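Local coordinates for protein SsfX3 (PDB 3SKV) that probably transfers a salicylyl group onto a tetracycline intermediate during antibiotic biosynthesis, as an acyltransferase of the GDSL/SGNH family, at residues L89-V103 with L163-T177. The protein carries 1 engineered substitution. Numbering follows the deposited sequence.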
loop_
_atom_site.group_PDB
_atom_site.type_symbol
_atom_site.label_atom_id
_atom_site.label_comp_id
_atom_site.label_asym_id
_atom_site.label_seq_id
_atom_site.Cartn_x
_atom_site.Cartn_y
_atom_site.Cartn_z
ATOM N N LEU A 89 -18.095 -5.072 2.406
ATOM C CA LEU A 89 -19.467 -5.273 2.876
ATOM C C LEU A 89 -20.106 -6.375 2.065
ATOM O O LEU A 89 -19.809 -6.510 0.881
ATOM C CB LEU A 89 -20.354 -3.990 2.856
ATOM C CG LEU A 89 -20.511 -3.267 1.523
ATOM C CD1 LEU A 89 -21.790 -3.653 0.862
ATOM C CD2 LEU A 89 -20.523 -1.775 1.716
ATOM N N ARG A 90 -20.976 -7.151 2.694
ATOM C CA ARG A 90 -21.741 -8.160 1.988
ATOM C C ARG A 90 -23.144 -7.584 1.825
ATOM O O ARG A 90 -23.707 -7.037 2.787
ATOM C CB ARG A 90 -21.765 -9.492 2.740
ATOM C CG ARG A 90 -20.385 -10.155 2.838
ATOM C CD ARG A 90 -20.522 -11.618 3.271
ATOM N NE ARG A 90 -21.357 -12.365 2.333
ATOM C CZ ARG A 90 -20.916 -12.915 1.206
ATOM N NH1 ARG A 90 -19.623 -12.874 0.903
ATOM N NH2 ARG A 90 -21.757 -13.537 0.391
ATOM N N THR A 91 -23.679 -7.639 0.600
ATOM C CA THR A 91 -25.021 -7.128 0.281
ATOM C C THR A 91 -25.646 -7.835 -0.909
ATOM O O THR A 91 -24.934 -8.317 -1.800
ATOM C CB THR A 91 -25.017 -5.580 0.078
ATOM O OG1 THR A 91 -26.366 -5.109 0.165
ATOM C CG2 THR A 91 -24.382 -5.131 -1.266
ATOM N N ASP A 92 -26.988 -7.854 -0.939
ATOM C CA ASP A 92 -27.699 -8.391 -2.079
ATOM C C ASP A 92 -28.141 -7.245 -3.025
ATOM O O ASP A 92 -28.737 -7.497 -4.063
ATOM C CB ASP A 92 -28.869 -9.274 -1.634
ATOM C CG ASP A 92 -30.018 -8.627 -0.878
ATOM O OD1 ASP A 92 -29.917 -7.425 -0.540
ATOM O OD2 ASP A 92 -30.984 -9.350 -0.543
ATOM N N SER A 93 -27.888 -5.997 -2.639
ATOM C CA SER A 93 -28.279 -4.791 -3.372
ATOM C C SER A 93 -27.707 -4.773 -4.821
ATOM O O SER A 93 -26.520 -5.017 -5.020
ATOM C CB SER A 93 -27.829 -3.551 -2.597
ATOM O OG SER A 93 -28.179 -2.319 -3.205
ATOM N N PRO A 94 -28.548 -4.523 -5.852
ATOM C CA PRO A 94 -28.015 -4.471 -7.229
ATOM C C PRO A 94 -27.260 -3.157 -7.514
ATOM O O PRO A 94 -26.669 -3.005 -8.583
ATOM C CB PRO A 94 -29.272 -4.627 -8.085
ATOM C CG PRO A 94 -30.339 -3.976 -7.277
ATOM C CD PRO A 94 -30.003 -4.234 -5.826
ATOM N N TRP A 95 -27.287 -2.203 -6.559
ATOM C CA TRP A 95 -26.598 -0.916 -6.710
ATOM C C TRP A 95 -26.027 -0.388 -5.400
ATOM O O TRP A 95 -26.442 -0.803 -4.316
ATOM C CB TRP A 95 -27.503 0.143 -7.379
ATOM C CG TRP A 95 -28.721 0.526 -6.598
ATOM C CD1 TRP A 95 -29.948 -0.058 -6.659
ATOM C CD2 TRP A 95 -28.822 1.574 -5.618
ATOM N NE1 TRP A 95 -30.813 0.567 -5.785
ATOM C CE2 TRP A 95 -30.148 1.566 -5.130
ATOM C CE3 TRP A 95 -27.909 2.506 -5.082
ATOM C CZ2 TRP A 95 -30.598 2.476 -4.166
ATOM C CZ3 TRP A 95 -28.355 3.413 -4.134
ATOM C CH2 TRP A 95 -29.680 3.393 -3.678
ATOM N N LEU A 96 -25.088 0.548 -5.497
ATOM C CA LEU A 96 -24.538 1.224 -4.340
ATOM C C LEU A 96 -24.218 2.649 -4.632
ATOM O O LEU A 96 -23.855 3.011 -5.760
ATOM C CB LEU A 96 -23.375 0.475 -3.625
ATOM C CG LEU A 96 -21.952 0.450 -4.197
ATOM C CD1 LEU A 96 -21.230 1.813 -4.083
ATOM C CD2 LEU A 96 -21.131 -0.515 -3.416
ATOM N N ALA A 97 -24.299 3.457 -3.606
ATOM C CA ALA A 97 -23.976 4.880 -3.717
ATOM C C ALA A 97 -23.126 5.272 -2.534
ATOM O O ALA A 97 -23.355 4.781 -1.436
ATOM C CB ALA A 97 -25.245 5.719 -3.784
ATOM N N VAL A 98 -22.100 6.085 -2.766
ATOM C CA VAL A 98 -21.196 6.568 -1.724
ATOM C C VAL A 98 -21.083 8.086 -1.832
ATOM O O VAL A 98 -20.804 8.604 -2.911
ATOM C CB VAL A 98 -19.792 5.913 -1.755
ATOM C CG1 VAL A 98 -18.906 6.468 -0.635
ATOM C CG2 VAL A 98 -19.877 4.399 -1.652
ATOM N N ARG A 99 -21.328 8.788 -0.714
ATOM C CA ARG A 99 -21.161 10.224 -0.582
ATOM C C ARG A 99 -19.714 10.414 -0.076
ATOM O O ARG A 99 -19.343 9.919 0.996
ATOM C CB ARG A 99 -22.198 10.838 0.359
ATOM C CG ARG A 99 -22.131 12.342 0.318
ATOM C CD ARG A 99 -23.265 12.952 1.078
ATOM N NE ARG A 99 -22.965 14.348 1.376
ATOM C CZ ARG A 99 -23.409 14.985 2.446
ATOM N NH1 ARG A 99 -24.196 14.362 3.317
ATOM N NH2 ARG A 99 -23.073 16.247 2.659
ATOM N N TYR A 100 -18.899 11.087 -0.887
ATOM C CA TYR A 100 -17.481 11.218 -0.626
ATOM C C TYR A 100 -16.915 12.599 -0.911
ATOM O O TYR A 100 -17.567 13.476 -1.494
ATOM C CB TYR A 100 -16.723 10.165 -1.493
ATOM C CG TYR A 100 -16.682 10.523 -2.969
ATOM C CD1 TYR A 100 -17.745 10.218 -3.809
ATOM C CD2 TYR A 100 -15.591 11.201 -3.518
ATOM C CE1 TYR A 100 -17.726 10.574 -5.160
ATOM C CE2 TYR A 100 -15.557 11.553 -4.870
ATOM C CZ TYR A 100 -16.631 11.243 -5.686
ATOM O OH TYR A 100 -16.606 11.589 -7.024
ATOM N N GLU A 101 -15.638 12.740 -0.564
ATOM C CA GLU A 101 -14.810 13.907 -0.819
ATOM C C GLU A 101 -13.403 13.353 -1.004
ATOM O O GLU A 101 -12.928 12.585 -0.156
ATOM C CB GLU A 101 -14.878 14.914 0.331
ATOM C CG GLU A 101 -14.261 16.257 -0.054
ATOM C CD GLU A 101 -14.007 17.256 1.060
ATOM O OE1 GLU A 101 -14.073 16.868 2.251
ATOM O OE2 GLU A 101 -13.717 18.430 0.732
ATOM N N ALA A 102 -12.777 13.664 -2.154
ATOM C CA ALA A 102 -11.418 13.207 -2.475
ATOM C C ALA A 102 -10.491 14.407 -2.580
ATOM O O ALA A 102 -10.729 15.316 -3.383
ATOM C CB ALA A 102 -11.404 12.382 -3.755
ATOM N N VAL A 103 -9.485 14.449 -1.700
ATOM C CA VAL A 103 -8.545 15.573 -1.661
ATOM C C VAL A 103 -7.171 15.139 -2.176
ATOM O O VAL A 103 -6.532 14.249 -1.596
ATOM C CB VAL A 103 -8.444 16.250 -0.263
ATOM C CG1 VAL A 103 -7.673 17.547 -0.349
ATOM C CG2 VAL A 103 -9.812 16.504 0.340
ATOM N N LEU A 163 -4.596 9.877 -3.132
ATOM C CA LEU A 163 -5.557 10.833 -2.628
ATOM C C LEU A 163 -6.005 10.524 -1.220
ATOM O O LEU A 163 -6.055 9.365 -0.819
ATOM C CB LEU A 163 -6.808 10.669 -3.510
ATOM C CG LEU A 163 -7.138 11.627 -4.667
ATOM C CD1 LEU A 163 -5.955 11.935 -5.552
ATOM C CD2 LEU A 163 -8.217 11.018 -5.520
ATOM N N GLN A 164 -6.477 11.552 -0.520
ATOM C CA GLN A 164 -7.145 11.389 0.766
ATOM C C GLN A 164 -8.632 11.218 0.398
ATOM O O GLN A 164 -9.170 12.001 -0.379
ATOM C CB GLN A 164 -6.948 12.612 1.661
ATOM C CG GLN A 164 -5.521 12.781 2.134
ATOM C CD GLN A 164 -5.346 14.023 2.980
ATOM O OE1 GLN A 164 -6.232 14.445 3.736
ATOM N NE2 GLN A 164 -4.161 14.591 2.929
ATOM N N PHE A 165 -9.261 10.170 0.874
ATOM C CA PHE A 165 -10.663 9.873 0.548
ATOM C C PHE A 165 -11.486 9.800 1.831
ATOM O O PHE A 165 -11.128 9.041 2.724
ATOM C CB PHE A 165 -10.742 8.535 -0.206
ATOM C CG PHE A 165 -12.116 8.149 -0.711
ATOM C CD1 PHE A 165 -12.536 8.519 -1.989
ATOM C CD2 PHE A 165 -12.959 7.352 0.062
ATOM C CE1 PHE A 165 -13.781 8.131 -2.468
ATOM C CE2 PHE A 165 -14.213 6.975 -0.408
ATOM C CZ PHE A 165 -14.612 7.346 -1.678
ATOM N N ARG A 166 -12.563 10.591 1.933
ATOM C CA ARG A 166 -13.444 10.623 3.116
ATOM C C ARG A 166 -14.840 10.193 2.694
ATOM O O ARG A 166 -15.215 10.433 1.550
ATOM C CB ARG A 166 -13.486 12.037 3.772
ATOM C CG ARG A 166 -12.125 12.705 3.831
ATOM C CD ARG A 166 -11.965 13.785 4.868
ATOM N NE ARG A 166 -10.666 14.447 4.699
ATOM C CZ ARG A 166 -10.488 15.646 4.145
ATOM N NH1 ARG A 166 -11.526 16.336 3.690
ATOM N NH2 ARG A 166 -9.270 16.164 4.047
ATOM N N LEU A 167 -15.615 9.562 3.585
ATOM C CA LEU A 167 -16.994 9.133 3.270
ATOM C C LEU A 167 -17.925 9.769 4.266
ATOM O O LEU A 167 -17.598 9.873 5.453
ATOM C CB LEU A 167 -17.253 7.621 3.443
ATOM C CG LEU A 167 -16.390 6.548 2.856
ATOM C CD1 LEU A 167 -15.072 6.367 3.683
ATOM C CD2 LEU A 167 -17.179 5.223 2.848
ATOM N N ALA A 168 -19.152 9.980 3.844
ATOM C CA ALA A 168 -20.202 10.490 4.724
ATOM C C ALA A 168 -21.394 9.516 4.781
ATOM O O ALA A 168 -22.097 9.466 5.787
ATOM C CB ALA A 168 -20.655 11.866 4.252
ATOM N N GLU A 169 -21.599 8.714 3.719
ATOM C CA GLU A 169 -22.748 7.809 3.625
ATOM C C GLU A 169 -22.568 6.742 2.563
ATOM O O GLU A 169 -21.901 6.962 1.554
ATOM C CB GLU A 169 -23.991 8.640 3.251
ATOM C CG GLU A 169 -25.348 7.988 3.494
ATOM C CD GLU A 169 -26.524 8.694 2.843
ATOM O OE1 GLU A 169 -26.320 9.721 2.148
ATOM O OE2 GLU A 169 -27.662 8.201 3.019
ATOM N N VAL A 170 -23.191 5.590 2.793
ATOM C CA VAL A 170 -23.292 4.487 1.856
ATOM C C VAL A 170 -24.791 4.269 1.671
ATOM O O VAL A 170 -25.552 4.277 2.647
ATOM C CB VAL A 170 -22.543 3.205 2.281
ATOM C CG1 VAL A 170 -22.778 2.070 1.278
ATOM C CG2 VAL A 170 -21.042 3.475 2.421
ATOM N N ARG A 171 -25.232 4.176 0.427
ATOM C CA ARG A 171 -26.640 3.924 0.175
ATOM C C ARG A 171 -26.800 2.653 -0.631
ATOM O O ARG A 171 -25.966 2.341 -1.480
ATOM C CB ARG A 171 -27.308 5.107 -0.520
ATOM C CG ARG A 171 -27.790 6.175 0.439
ATOM C CD ARG A 171 -28.151 7.474 -0.270
ATOM N NE ARG A 171 -28.990 7.225 -1.442
ATOM C CZ ARG A 171 -28.662 7.576 -2.679
ATOM N NH1 ARG A 171 -27.546 8.250 -2.910
ATOM N NH2 ARG A 171 -29.472 7.295 -3.691
ATOM N N LEU A 172 -27.859 1.911 -0.340
ATOM C CA LEU A 172 -28.192 0.641 -0.990
ATOM C C LEU A 172 -29.690 0.623 -1.255
ATOM O O LEU A 172 -30.425 1.492 -0.740
ATOM C CB LEU A 172 -27.807 -0.568 -0.095
ATOM C CG LEU A 172 -26.371 -0.621 0.442
ATOM C CD1 LEU A 172 -26.240 -1.646 1.548
ATOM C CD2 LEU A 172 -25.369 -0.883 -0.668
ATOM N N GLU A 173 -30.148 -0.382 -2.050
ATOM C CA GLU A 173 -31.546 -0.579 -2.387
ATOM C C GLU A 173 -32.345 -0.769 -1.095
ATOM O O GLU A 173 -31.821 -1.329 -0.125
ATOM C CB GLU A 173 -31.686 -1.805 -3.310
ATOM C CG GLU A 173 -33.084 -2.044 -3.874
ATOM C CD GLU A 173 -33.409 -1.262 -5.132
ATOM O OE1 GLU A 173 -33.606 -0.026 -5.042
ATOM O OE2 GLU A 173 -33.465 -1.888 -6.214
ATOM N N ALA A 174 -33.603 -0.299 -1.075
ATOM C CA ALA A 174 -34.482 -0.488 0.078
ATOM C C ALA A 174 -34.695 -2.001 0.295
ATOM O O ALA A 174 -34.854 -2.759 -0.673
ATOM C CB ALA A 174 -35.826 0.169 -0.198
ATOM N N GLY A 175 -34.690 -2.435 1.545
ATOM C CA GLY A 175 -34.868 -3.851 1.854
ATOM C C GLY A 175 -33.659 -4.729 1.563
ATOM O O GLY A 175 -33.729 -5.942 1.760
ATOM N N ALA A 176 -32.533 -4.135 1.110
ATOM C CA ALA A 176 -31.321 -4.907 0.851
ATOM C C ALA A 176 -30.676 -5.348 2.180
ATOM O O ALA A 176 -30.726 -4.602 3.177
ATOM C CB ALA A 176 -30.318 -4.081 0.046
ATOM N N THR A 177 -30.074 -6.555 2.170
ATOM C CA THR A 177 -29.354 -7.136 3.295
ATOM C C THR A 177 -27.987 -6.441 3.446
ATOM O O THR A 177 -27.404 -5.955 2.468
ATOM C CB THR A 177 -29.101 -8.634 3.041
ATOM O OG1 THR A 177 -28.264 -8.765 1.892
ATOM C CG2 THR A 177 -30.390 -9.435 2.846
#
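Trp95 lays one face of its indole over the backbone of Leu172 and Glu173, Leu172 C and Glu173 N lying above its rim. CG of Trp95 sits between backbone N and carbonyl carbon (chi1 64°), which lays the ring over the end of strand 169-172. Trp95 NE1 donates a nearly straight hydrogen bond to Glu173 OE1 (3.0 Å), in the indole plane but from above the carboxylate. Beside the ring, the Arg171 guanidinium turns a face to Trp95 CZ3 and the Ala97 methyl, while its NH1 forms a salt bridge with Glu142. Strands 96-103 and 164-172 are antiparallel neighbours in the N-terminal jelly-roll domain; a bulge around Ala168 shifts the register, Ala168 N bonding to Arg99 O. On the buried face, Leu172 fills the gap between Leu96 CB, met by CD2, and Thr91 OG1, met by CD1; Thr91 OG1 donates to Thr177 O (2.7 Å). Val98 CG2 lies loosely against Val170 CG2 (4.3 Å). Phe165 CZ butts against Tyr100 CB (3.5 Å), the rings nearly parallel (10°) but slid apart. On the other face, Glu101 OE1 meets Arg166 NH1 in a salt bridge (3.0 Å) at the guanidinium edge, the planes 77° apart. Val103 CG2 packs against that guanidinium.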